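Local structure of F420-dependent methylenetetrahydromethanopterin dehydrogenase (Methanopyrus kandleri, 1QV9) at residues E193-A199 against L254-A260; K202-A206 against L247-A251; D143-V147 against M241-A245. The protein catalyses the reversible reduction of methenyl-tetrahydromethanopterin to methylene-tetrahydromethanopterin with reduced coenzyme F420, a step of methanogenesis from carbon dioxide. Residues are numbered along the deposited sequence.

Contact 1 of 3, residues E193-A199 against L254-A260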
ATOM      1  N   GLU A 193     -21.170 -12.030  10.407  1.00 29.15           N
ATOM      2  CA  GLU A 193     -20.163 -10.991  10.601  1.00 23.49           C
ATOM      3  C   GLU A 193     -20.082  -9.875   9.533  1.00 21.48           C
ATOM      4  O   GLU A 193     -20.244  -8.667   9.824  1.00 20.92           O
ATOM      5  CB  GLU A 193     -18.800 -11.697  10.740  1.00 22.23           C
ATOM      6  CG  GLU A 193     -17.588 -10.804  11.124  1.00 20.72           C
ATOM      7  CD  GLU A 193     -17.681 -10.278  12.536  1.00 27.91           C
ATOM      8  OE1 GLU A 193     -18.321 -10.932  13.410  1.00 21.93           O
ATOM      9  OE2 GLU A 193     -17.094  -9.204  12.766  1.00 28.14           O
ATOM     10  N   PHE A 194     -19.888 -10.286   8.288  1.00 18.60           N
ATOM     11  CA  PHE A 194     -19.665  -9.346   7.206  1.00 16.33           C
ATOM     12  C   PHE A 194     -20.813  -9.052   6.265  1.00 18.70           C
ATOM     13  O   PHE A 194     -21.444  -9.977   5.720  1.00 21.86           O
ATOM     14  CB  PHE A 194     -18.490  -9.865   6.359  1.00 16.82           C
ATOM     15  CG  PHE A 194     -17.199  -9.998   7.141  1.00 14.22           C
ATOM     16  CD1 PHE A 194     -16.475  -8.864   7.456  1.00 15.15           C
ATOM     17  CD2 PHE A 194     -16.744 -11.242   7.594  1.00 16.32           C
ATOM     18  CE1 PHE A 194     -15.299  -8.959   8.228  1.00 16.75           C
ATOM     19  CE2 PHE A 194     -15.592 -11.351   8.359  1.00 16.73           C
ATOM     20  CZ  PHE A 194     -14.862 -10.213   8.679  1.00 15.25           C
ATOM     21  N   GLU A 195     -21.074  -7.773   6.047  1.00 18.18           N
ATOM     22  CA  GLU A 195     -22.108  -7.412   5.090  1.00 19.77           C
ATOM     23  C   GLU A 195     -21.569  -7.600   3.659  1.00 19.79           C
ATOM     24  O   GLU A 195     -22.270  -8.097   2.766  1.00 21.30           O
ATOM     25  CB  GLU A 195     -22.535  -5.971   5.296  1.00 21.11           C
ATOM     26  CG  GLU A 195     -23.687  -5.612   4.347  1.00 30.44           C
ATOM     27  CD  GLU A 195     -24.200  -4.194   4.483  1.00 37.70           C
ATOM     28  OE1 GLU A 195     -24.906  -3.893   5.479  1.00 42.44           O
ATOM     29  OE2 GLU A 195     -23.903  -3.380   3.579  1.00 39.51           O
ATOM     30  N   ASN A 196     -20.298  -7.255   3.436  1.00 20.08           N
ATOM     31  CA  ASN A 196     -19.707  -7.401   2.097  1.00 15.34           C
ATOM     32  C   ASN A 196     -19.129  -8.810   1.947  1.00 18.15           C
ATOM     33  O   ASN A 196     -18.344  -9.255   2.767  1.00 17.15           O
ATOM     34  CB  ASN A 196     -18.629  -6.340   1.938  1.00 18.41           C
ATOM     35  CG  ASN A 196     -18.020  -6.337   0.583  1.00 17.83           C
ATOM     36  OD1 ASN A 196     -18.358  -5.514  -0.279  1.00 22.16           O
ATOM     37  ND2 ASN A 196     -17.120  -7.255   0.367  1.00 17.77           N
ATOM     38  N   PRO A 197     -19.494  -9.517   0.875  1.00 18.07           N
ATOM     39  CA  PRO A 197     -18.971 -10.866   0.740  1.00 16.15           C
ATOM     40  C   PRO A 197     -17.464 -10.985   0.517  1.00 16.96           C
ATOM     41  O   PRO A 197     -16.879 -11.985   0.975  1.00 17.40           O
ATOM     42  CB  PRO A 197     -19.816 -11.449  -0.397  1.00 20.36           C
ATOM     43  CG  PRO A 197     -20.116 -10.291  -1.247  1.00 22.92           C
ATOM     44  CD  PRO A 197     -20.364  -9.151  -0.262  1.00 20.28           C
ATOM     45  N   TYR A 198     -16.855 -10.002  -0.151  1.00 16.73           N
ATOM     46  CA  TYR A 198     -15.391 -10.059  -0.359  1.00 15.77           C
ATOM     47  C   TYR A 198     -14.692  -9.845   0.985  1.00 15.46           C
ATOM     48  O   TYR A 198     -13.596 -10.370   1.200  1.00 15.47           O
ATOM     49  CB  TYR A 198     -14.954  -9.051  -1.406  1.00 15.58           C
ATOM     50  CG  TYR A 198     -15.525  -9.427  -2.756  1.00 15.22           C
ATOM     51  CD1 TYR A 198     -14.949 -10.462  -3.504  1.00 15.34           C
ATOM     52  CD2 TYR A 198     -16.684  -8.816  -3.257  1.00 19.15           C
ATOM     53  CE1 TYR A 198     -15.537 -10.883  -4.734  1.00 15.20           C
ATOM     54  CE2 TYR A 198     -17.257  -9.232  -4.486  1.00 16.30           C
ATOM     55  CZ  TYR A 198     -16.685 -10.252  -5.196  1.00 20.40           C
ATOM     56  OH  TYR A 198     -17.286 -10.640  -6.371  1.00 17.72           O
ATOM     57  N   ALA A 199     -15.315  -9.110   1.917  1.00 14.98           N
ATOM     58  CA  ALA A 199     -14.690  -8.994   3.247  1.00 15.45           C
ATOM     59  C   ALA A 199     -14.654 -10.386   3.900  1.00 14.06           C
ATOM     60  O   ALA A 199     -13.656 -10.764   4.501  1.00 15.44           O
ATOM     61  CB  ALA A 199     -15.497  -7.990   4.138  1.00 16.17           C
ATOM     62  N   LEU A 254     -13.216  -2.806   3.897  1.00 13.72           N
ATOM     63  CA  LEU A 254     -14.344  -3.020   2.979  1.00 14.77           C
ATOM     64  C   LEU A 254     -15.644  -2.796   3.760  1.00 17.83           C
ATOM     65  O   LEU A 254     -16.596  -2.200   3.222  1.00 18.02           O
ATOM     66  CB  LEU A 254     -14.355  -4.445   2.387  1.00 16.51           C
ATOM     67  CG  LEU A 254     -13.403  -4.645   1.215  1.00 18.49           C
ATOM     68  CD1 LEU A 254     -13.390  -6.115   0.865  1.00 21.00           C
ATOM     69  CD2 LEU A 254     -13.819  -3.818  -0.002  1.00 22.87           C
ATOM     70  N   GLU A 255     -15.700  -3.250   5.004  1.00 15.85           N
ATOM     71  CA  GLU A 255     -16.928  -3.023   5.779  1.00 14.71           C
ATOM     72  C   GLU A 255     -17.057  -1.544   6.014  1.00 17.48           C
ATOM     73  O   GLU A 255     -18.180  -1.000   5.969  1.00 17.73           O
ATOM     74  CB  GLU A 255     -16.909  -3.781   7.098  1.00 16.72           C
ATOM     75  CG  GLU A 255     -16.975  -5.324   6.917  1.00 17.12           C
ATOM     76  CD  GLU A 255     -18.329  -5.822   6.397  1.00 20.13           C
ATOM     77  OE1 GLU A 255     -19.251  -6.072   7.215  1.00 18.12           O
ATOM     78  OE2 GLU A 255     -18.463  -5.953   5.161  1.00 21.83           O
ATOM     79  N   LYS A 256     -15.944  -0.852   6.258  1.00 14.10           N
ATOM     80  CA  LYS A 256     -16.063   0.600   6.458  1.00 13.96           C
ATOM     81  C   LYS A 256     -16.611   1.276   5.192  1.00 15.29           C
ATOM     82  O   LYS A 256     -17.427   2.221   5.283  1.00 16.40           O
ATOM     83  CB  LYS A 256     -14.707   1.239   6.816  1.00 13.00           C
ATOM     84  CG  LYS A 256     -14.212   0.873   8.220  1.00 13.43           C
ATOM     85  CD  LYS A 256     -12.859   1.537   8.484  1.00 12.63           C
ATOM     86  CE  LYS A 256     -12.297   1.110   9.809  1.00 18.02           C
ATOM     87  NZ  LYS A 256     -10.900   1.702   9.980  1.00 20.92           N
ATOM     88  N   SER A 257     -16.189   0.838   4.011  1.00 13.41           N
ATOM     89  CA  SER A 257     -16.667   1.461   2.779  1.00 15.34           C
ATOM     90  C   SER A 257     -18.167   1.338   2.627  1.00 19.33           C
ATOM     91  O   SER A 257     -18.802   2.187   1.976  1.00 20.66           O
ATOM     92  CB  SER A 257     -15.953   0.876   1.552  1.00 20.21           C
ATOM     93  OG  SER A 257     -16.454  -0.391   1.198  1.00 25.14           O
ATOM     94  N   ASN A 258     -18.737   0.302   3.221  1.00 19.30           N
ATOM     95  CA  ASN A 258     -20.183   0.097   3.151  1.00 20.05           C
ATOM     96  C   ASN A 258     -20.907   0.588   4.391  1.00 17.51           C
ATOM     97  O   ASN A 258     -22.109   0.336   4.518  1.00 19.73           O
ATOM     98  CB  ASN A 258     -20.476  -1.376   2.975  1.00 19.75           C
ATOM     99  CG  ASN A 258     -20.179  -1.851   1.588  1.00 29.16           C
ATOM    100  OD1 ASN A 258     -20.714  -1.320   0.615  1.00 38.49           O
ATOM    101  ND2 ASN A 258     -19.340  -2.849   1.475  1.00 29.18           N
ATOM    102  N   ASP A 259     -20.182   1.253   5.294  1.00 17.78           N
ATOM    103  CA  ASP A 259     -20.720   1.706   6.586  1.00 17.70           C
ATOM    104  C   ASP A 259     -21.498   0.544   7.203  1.00 20.55           C
ATOM    105  O   ASP A 259     -22.655   0.641   7.618  1.00 20.60           O
ATOM    106  CB  ASP A 259     -21.599   2.969   6.451  1.00 18.05           C
ATOM    107  CG  ASP A 259     -22.019   3.513   7.815  1.00 19.79           C
ATOM    108  OD1 ASP A 259     -21.370   3.183   8.840  1.00 20.51           O
ATOM    109  OD2 ASP A 259     -23.006   4.305   7.874  1.00 21.56           O
ATOM    110  N   ALA A 260     -20.837  -0.605   7.295  1.00 16.83           N
ATOM    111  CA  ALA A 260     -21.475  -1.798   7.791  1.00 17.92           C
ATOM    112  C   ALA A 260     -20.637  -2.548   8.815  1.00 18.77           C
ATOM    113  O   ALA A 260     -20.788  -3.755   8.973  1.00 20.01           O
ATOM    114  CB  ALA A 260     -21.793  -2.736   6.591  1.00 20.06           C
TER
HETATM  115  O   HOH W   1     -18.719  -6.319   9.880  1.00 18.12           O
HETATM  116  O   HOH W   2     -24.285  -0.855   3.581  1.00 37.47           O
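This is a buried contact between two helix ends: the turn leading into helix 197-223 lies against the last turn of helix 227-257 and the loop that follows, at the end of the antiparallel pair the two helices form. E255 is its centre. Its side chain bends back, with chi1 and chi2 both m, so that the carboxylate meets two successive backbone amides: E195 N donates to E255 OE1 at 2.8 Å and N196 N to E255 OE2 at 2.8 Å, both nearly linear. One glutamate thus holds the backbone of the incoming turn just where the helix starts, with N196 in the N-cap position. Water 1 sits between E193 O (2.8 Å) and E255 OE1 (2.7 Å), within hydrogen-bonding distance of both, and R276 binds E193 O nearby. At the outer edge water 2 bridges E195 OE2 and N258 O, at 2.6 and 2.7 Å.

The apolar part is small. L254 CD1 reaches Y198 CB at 4.0 Å, A199 CB lies 4.1 Å from L254 CB, and E255 CG touches the edge of the F194 ring, 3.6 Å from CD1. Other subunits close in as well: Y198 OH bonds to R263 of the second subunit, whose F278 meets the Y198 ring edge-to-face. Helix 227-257 ends in a Schellman motif, A260 N bonding to E255 O (3.0 Å) and D259 N to K256 O (2.9 Å), with D259 at positive phi as the C-prime residue; its turn brings A260 against the incoming segment, A260 CB lying 3.5 Å from E195 OE1.

Contact 2 of 3, residues K202-A206 against L247-A251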
ATOM      1  N   LYS A 202     -11.931 -12.446   2.179  1.00 13.74           N
ATOM      2  CA  LYS A 202     -10.578 -12.037   2.582  1.00 13.89           C
ATOM      3  C   LYS A 202     -10.289 -12.513   4.009  1.00 12.52           C
ATOM      4  O   LYS A 202      -9.175 -12.870   4.343  1.00 12.80           O
ATOM      5  CB  LYS A 202     -10.433 -10.508   2.499  1.00 11.68           C
ATOM      6  CG  LYS A 202     -10.415 -10.029   1.071  1.00 13.69           C
ATOM      7  CD  LYS A 202     -10.440  -8.486   0.981  1.00 14.87           C
ATOM      8  CE  LYS A 202     -10.490  -7.960  -0.457  1.00 17.27           C
ATOM      9  NZ  LYS A 202      -9.207  -8.083  -1.187  1.00 16.59           N
ATOM     10  N   ALA A 203     -11.285 -12.421   4.900  1.00 12.34           N
ATOM     11  CA  ALA A 203     -11.128 -12.883   6.285  1.00 11.37           C
ATOM     12  C   ALA A 203     -10.854 -14.399   6.323  1.00 14.04           C
ATOM     13  O   ALA A 203     -10.041 -14.852   7.088  1.00 14.15           O
ATOM     14  CB  ALA A 203     -12.393 -12.523   7.107  1.00 13.83           C
HETATM   15  N   MSE A 204     -11.528 -15.150   5.447  1.00 14.55           N
HETATM   16  CA  MSE A 204     -11.295 -16.586   5.371  1.00 15.29           C
HETATM   17  C   MSE A 204      -9.876 -16.837   4.894  1.00 13.06           C
HETATM   18  O   MSE A 204      -9.195 -17.682   5.467  1.00 14.76           O
HETATM   19  CB  MSE A 204     -12.299 -17.235   4.416  1.00 16.44           C
HETATM   20  CG  MSE A 204     -13.711 -17.168   5.013  1.00 12.85           C
HETATM   21 SE   MSE A 204     -15.065 -17.771   3.707  1.00 19.55          SE
HETATM   22  CE  MSE A 204     -14.240 -19.391   3.219  1.00 17.76           C
ATOM     23  N   ALA A 205      -9.429 -16.122   3.860  1.00 13.03           N
ATOM     24  CA  ALA A 205      -8.041 -16.276   3.401  1.00 12.07           C
ATOM     25  C   ALA A 205      -7.083 -15.961   4.565  1.00 13.45           C
ATOM     26  O   ALA A 205      -6.064 -16.611   4.745  1.00 15.18           O
ATOM     27  CB  ALA A 205      -7.741 -15.346   2.243  1.00 14.43           C
ATOM     28  N   ALA A 206      -7.359 -14.917   5.347  1.00 12.30           N
ATOM     29  CA  ALA A 206      -6.486 -14.638   6.457  1.00 11.44           C
ATOM     30  C   ALA A 206      -6.402 -15.783   7.482  1.00 11.46           C
ATOM     31  O   ALA A 206      -5.338 -16.062   7.993  1.00 13.34           O
ATOM     32  CB  ALA A 206      -6.949 -13.309   7.173  1.00 14.20           C
ATOM     33  N   LEU A 247      -4.686  -8.899   5.203  1.00 12.57           N
ATOM     34  CA  LEU A 247      -5.958  -9.334   4.632  1.00 13.52           C
ATOM     35  C   LEU A 247      -7.095  -8.998   5.574  1.00 13.78           C
ATOM     36  O   LEU A 247      -8.158  -8.564   5.113  1.00 15.79           O
ATOM     37  CB  LEU A 247      -5.948 -10.863   4.389  1.00 17.35           C
ATOM     38  CG  LEU A 247      -5.382 -11.328   3.057  1.00 18.17           C
ATOM     39  CD1 LEU A 247      -5.076 -12.831   3.171  1.00 18.40           C
ATOM     40  CD2 LEU A 247      -6.390 -11.091   1.932  1.00 18.89           C
ATOM     41  N   ALA A 248      -6.876  -9.228   6.868  1.00 13.38           N
ATOM     42  CA  ALA A 248      -7.924  -8.947   7.852  1.00 13.71           C
ATOM     43  C   ALA A 248      -8.181  -7.441   7.842  1.00 13.93           C
ATOM     44  O   ALA A 248      -9.357  -6.990   7.957  1.00 14.22           O
ATOM     45  CB  ALA A 248      -7.494  -9.434   9.233  1.00 13.53           C
ATOM     46  N   ASP A 249      -7.127  -6.635   7.756  1.00 13.66           N
ATOM     47  CA  ASP A 249      -7.298  -5.162   7.687  1.00 14.57           C
ATOM     48  C   ASP A 249      -8.107  -4.788   6.427  1.00 16.61           C
ATOM     49  O   ASP A 249      -9.004  -3.939   6.477  1.00 15.29           O
ATOM     50  CB  ASP A 249      -5.926  -4.453   7.610  1.00 15.77           C
ATOM     51  CG  ASP A 249      -6.059  -2.923   7.624  1.00 17.81           C
ATOM     52  OD1 ASP A 249      -6.308  -2.419   8.730  1.00 21.17           O
ATOM     53  OD2 ASP A 249      -5.935  -2.272   6.567  1.00 21.25           O
ATOM     54  N   GLU A 250      -7.802  -5.411   5.292  1.00 12.16           N
ATOM     55  CA  GLU A 250      -8.531  -5.127   4.060  1.00 14.06           C
ATOM     56  C   GLU A 250     -10.012  -5.463   4.210  1.00 15.38           C
ATOM     57  O   GLU A 250     -10.872  -4.740   3.680  1.00 16.30           O
ATOM     58  CB  GLU A 250      -7.980  -5.950   2.884  1.00 20.58           C
ATOM     59  CG  GLU A 250      -6.696  -5.446   2.350  1.00 21.95           C
ATOM     60  CD  GLU A 250      -6.287  -6.133   1.029  1.00 26.57           C
ATOM     61  OE1 GLU A 250      -7.051  -6.958   0.462  1.00 25.33           O
ATOM     62  OE2 GLU A 250      -5.183  -5.823   0.561  1.00 28.87           O
ATOM     63  N   ALA A 251     -10.319  -6.551   4.901  1.00 16.64           N
ATOM     64  CA  ALA A 251     -11.717  -6.942   5.082  1.00 16.79           C
ATOM     65  C   ALA A 251     -12.406  -5.872   5.891  1.00 17.39           C
ATOM     66  O   ALA A 251     -13.532  -5.446   5.551  1.00 16.75           O
ATOM     67  CB  ALA A 251     -11.806  -8.285   5.817  1.00 16.80           C
TER
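Alanines and one leucine make the apolar centre. L247 lies over the turn from K202 to A206: its CB is 3.8 Å from A206 CB, and its CD1 is 3.8 Å from A205 CB. A206 CB also approaches A248 CB at 4.4 Å, while one turn away A203 CB and A251 CB meet at 4.5 Å. These small methyls let the backbones come close, with CA atoms 5.3 Å apart at A203 and A248 and 5.6 Å at A206 and L247. The local axes pass 8.1 Å from each other at 163°, so helices 197-223 and 227-257 run almost antiparallel, as consecutive members of the helix bundle that accompanies the alpha/beta domain in each monomer. F194, from the turn ahead of helix 197-223, packs on A203.

Farther out, the long side chain of K202 runs along the flank of the neighbouring helix; its CB is 4.2 Å from A251 CB and 4.1 Å from L247 CD2. At its tip K202 NZ forms a salt bridge with E250 OE1 at 2.9 Å. That pair belongs to a charge cluster shared between subunits: K202 also pairs with E253 of the second subunit and E239 of the fourth, and E250 with K243 and R242 of the fourth subunit.

Contact 3 of 3, residues D143-V147 against M241-A245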
ATOM      1  N   ASP A 143       0.202  -8.958  14.995  1.00 11.22           N
ATOM      2  CA  ASP A 143      -0.403  -9.395  13.768  1.00 11.78           C
ATOM      3  C   ASP A 143      -1.471 -10.451  14.020  1.00 11.82           C
ATOM      4  O   ASP A 143      -2.558 -10.386  13.404  1.00 14.81           O
ATOM      5  CB  ASP A 143       0.671  -9.938  12.812  1.00 12.97           C
ATOM      6  CG  ASP A 143       1.474  -8.824  12.156  1.00 18.20           C
ATOM      7  OD1 ASP A 143       0.960  -7.680  12.015  1.00 17.88           O
ATOM      8  OD2 ASP A 143       2.636  -9.089  11.762  1.00 17.26           O
ATOM      9  N   LEU A 144      -1.170 -11.418  14.887  1.00 11.42           N
ATOM     10  CA  LEU A 144      -2.148 -12.461  15.196  1.00 12.57           C
ATOM     11  C   LEU A 144      -3.399 -11.856  15.844  1.00 13.13           C
ATOM     12  O   LEU A 144      -4.516 -12.245  15.491  1.00 13.29           O
ATOM     13  CB  LEU A 144      -1.480 -13.515  16.082  1.00 15.87           C
ATOM     14  CG  LEU A 144      -2.411 -14.594  16.622  1.00 13.67           C
ATOM     15  CD1 LEU A 144      -3.067 -15.373  15.494  1.00 15.82           C
ATOM     16  CD2 LEU A 144      -1.580 -15.562  17.519  1.00 18.81           C
HETATM   17  N   MSE A 145      -3.211 -10.893  16.762  1.00 11.92           N
HETATM   18  CA  MSE A 145      -4.377 -10.250  17.415  1.00 13.80           C
HETATM   19  C   MSE A 145      -5.241  -9.555  16.366  1.00 13.60           C
HETATM   20  O   MSE A 145      -6.498  -9.622  16.417  1.00 13.65           O
HETATM   21  CB  MSE A 145      -3.896  -9.237  18.463  1.00 13.56           C
HETATM   22  CG  MSE A 145      -5.050  -8.648  19.246  1.00 12.34           C
HETATM   23 SE   MSE A 145      -4.345  -7.461  20.650  1.00 18.08          SE
HETATM   24  CE  MSE A 145      -3.246  -8.793  21.561  1.00 18.02           C
ATOM     25  N   LYS A 146      -4.607  -8.872  15.412  1.00 12.10           N
ATOM     26  CA  LYS A 146      -5.383  -8.194  14.362  1.00 10.35           C
ATOM     27  C   LYS A 146      -6.177  -9.242  13.560  1.00 12.13           C
ATOM     28  O   LYS A 146      -7.351  -9.051  13.226  1.00 14.26           O
ATOM     29  CB  LYS A 146      -4.427  -7.409  13.437  1.00 12.63           C
ATOM     30  CG  LYS A 146      -5.048  -6.804  12.205  1.00 15.37           C
ATOM     31  CD  LYS A 146      -6.230  -5.930  12.545  1.00 21.74           C
ATOM     32  CE  LYS A 146      -6.735  -5.230  11.300  1.00 25.28           C
ATOM     33  NZ  LYS A 146      -7.936  -4.421  11.549  1.00 42.60           N
ATOM     34  N   VAL A 147      -5.526 -10.355  13.219  1.00 11.84           N
ATOM     35  CA  VAL A 147      -6.233 -11.393  12.478  1.00 11.76           C
ATOM     36  C   VAL A 147      -7.424 -11.930  13.268  1.00 10.01           C
ATOM     37  O   VAL A 147      -8.547 -11.974  12.745  1.00 13.84           O
ATOM     38  CB  VAL A 147      -5.259 -12.560  12.152  1.00 12.08           C
ATOM     39  CG1 VAL A 147      -6.055 -13.798  11.600  1.00 14.26           C
ATOM     40  CG2 VAL A 147      -4.228 -12.092  11.144  1.00 15.03           C
HETATM   41  N   MSE A 241       2.207 -14.408   8.591  1.00 13.83           N
HETATM   42  CA  MSE A 241       1.257 -13.842   9.562  1.00 13.30           C
HETATM   43  C   MSE A 241       1.067 -12.340   9.333  1.00 12.95           C
HETATM   44  O   MSE A 241      -0.061 -11.832   9.497  1.00 14.10           O
HETATM   45  CB  MSE A 241       1.699 -14.127  10.987  1.00 13.70           C
HETATM   46  CG  MSE A 241       0.665 -13.713  12.031  1.00 14.07           C
HETATM   47 SE   MSE A 241      -1.066 -14.679  11.913  1.00 17.78          SE
HETATM   48  CE  MSE A 241      -0.462 -16.384  12.690  1.00 15.18           C
ATOM     49  N   ARG A 242       2.133 -11.648   8.954  1.00 13.47           N
ATOM     50  CA  ARG A 242       2.014 -10.200   8.671  1.00 12.85           C
ATOM     51  C   ARG A 242       1.052 -10.003   7.480  1.00 15.06           C
ATOM     52  O   ARG A 242       0.228  -9.070   7.482  1.00 15.01           O
ATOM     53  CB  ARG A 242       3.406  -9.614   8.381  1.00 14.52           C
ATOM     54  CG  ARG A 242       3.416  -8.208   7.785  1.00 14.95           C
ATOM     55  CD  ARG A 242       4.857  -7.706   7.828  1.00 14.66           C
ATOM     56  NE  ARG A 242       4.985  -6.377   7.221  1.00 15.22           N
ATOM     57  CZ  ARG A 242       5.137  -6.162   5.917  1.00 14.55           C
ATOM     58  NH1 ARG A 242       5.247  -4.909   5.442  1.00 16.93           N
ATOM     59  NH2 ARG A 242       5.209  -7.182   5.054  1.00 16.06           N
ATOM     60  N   LYS A 243       1.091 -10.861   6.458  1.00 13.41           N
ATOM     61  CA  LYS A 243       0.160 -10.729   5.335  1.00 13.38           C
ATOM     62  C   LYS A 243      -1.268 -11.141   5.697  1.00 14.55           C
ATOM     63  O   LYS A 243      -2.234 -10.623   5.134  1.00 14.72           O
ATOM     64  CB  LYS A 243       0.638 -11.538   4.114  1.00 15.52           C
ATOM     65  CG  LYS A 243       1.853 -10.854   3.465  1.00 18.34           C
ATOM     66  CD  LYS A 243       1.535  -9.377   3.121  1.00 23.94           C
ATOM     67  CE  LYS A 243       2.608  -8.690   2.267  1.00 28.36           C
ATOM     68  NZ  LYS A 243       3.855  -8.567   3.022  1.00 36.77           N
ATOM     69  N   ALA A 244      -1.411 -12.110   6.605  1.00 12.17           N
ATOM     70  CA  ALA A 244      -2.738 -12.491   7.050  1.00 11.14           C
ATOM     71  C   ALA A 244      -3.334 -11.252   7.763  1.00 13.01           C
ATOM     72  O   ALA A 244      -4.517 -10.995   7.584  1.00 14.26           O
ATOM     73  CB  ALA A 244      -2.682 -13.725   8.020  1.00 11.93           C
ATOM     74  N   ALA A 245      -2.538 -10.515   8.541  1.00 13.30           N
ATOM     75  CA  ALA A 245      -3.114  -9.314   9.240  1.00 11.68           C
ATOM     76  C   ALA A 245      -3.534  -8.291   8.191  1.00 14.36           C
ATOM     77  O   ALA A 245      -4.543  -7.570   8.369  1.00 14.82           O
ATOM     78  CB  ALA A 245      -2.080  -8.685  10.165  1.00 13.14           C
TER
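Two helices of the bundle, 134-150 and 227-257, meet here, crossing at 36° between the local N-to-C directions with the axes 8.3 Å apart at closest approach. The fit rests on V147 and A245, whose CA atoms lie only 5.0 Å apart. V147 is the bump: its CG2 enters the dip between A244 and A245, 3.8 Å from A244 CB and 3.5 Å from A245 N, and comes 4.2 Å from the selenium of M241. In return the A245 methyl fits into the shallow hollow between D143 and K146, 3.7 Å from D143 O and 4.1 Å from K146 CG; so small a side chain lets the helices approach closely.

One turn back, selenomethionine M241 (chi1 t, chi2 p) folds its chain towards the other helix. Its CG lies 3.9 Å from D143 CB and its CE 4.0 Å from L144 CD1, filling the space that opens beside V147. Helix 197-223 covers this side too, with L207 against V147, A210 and V213 against M241, and I209 against A244. R242 is directed away overall, although its CB touches D143, and its guanidinium serves the assembly, with a salt bridge to D249 of the fifth subunit. The D143 carboxylate lies against the start of R242, with D143 OD2 3.3 Å from R242 CA and 3.5 Å from R242 CB.

The three contacts follow helix 227-257 backwards from its C-terminal end. Contacts 1 and 2 share both their helices, with centres 11 Å apart; F194 CE2 packs on A203 CB at 3.6 Å and A199 O lies 3.4 Å from A251 CB. Contact 3 brings in helix 134-150 as another partner of helix 227-257. Its centre is 9 Å from that of contact 2, and A206 CB meets A244 O at 3.4 Å. Contacts 1 and 3, 19 Å apart between centres, do not touch. The subunit interface also joins the series: R242 of contact 3 and E250 of contact 2 pair between neighbouring subunits of the hexamer.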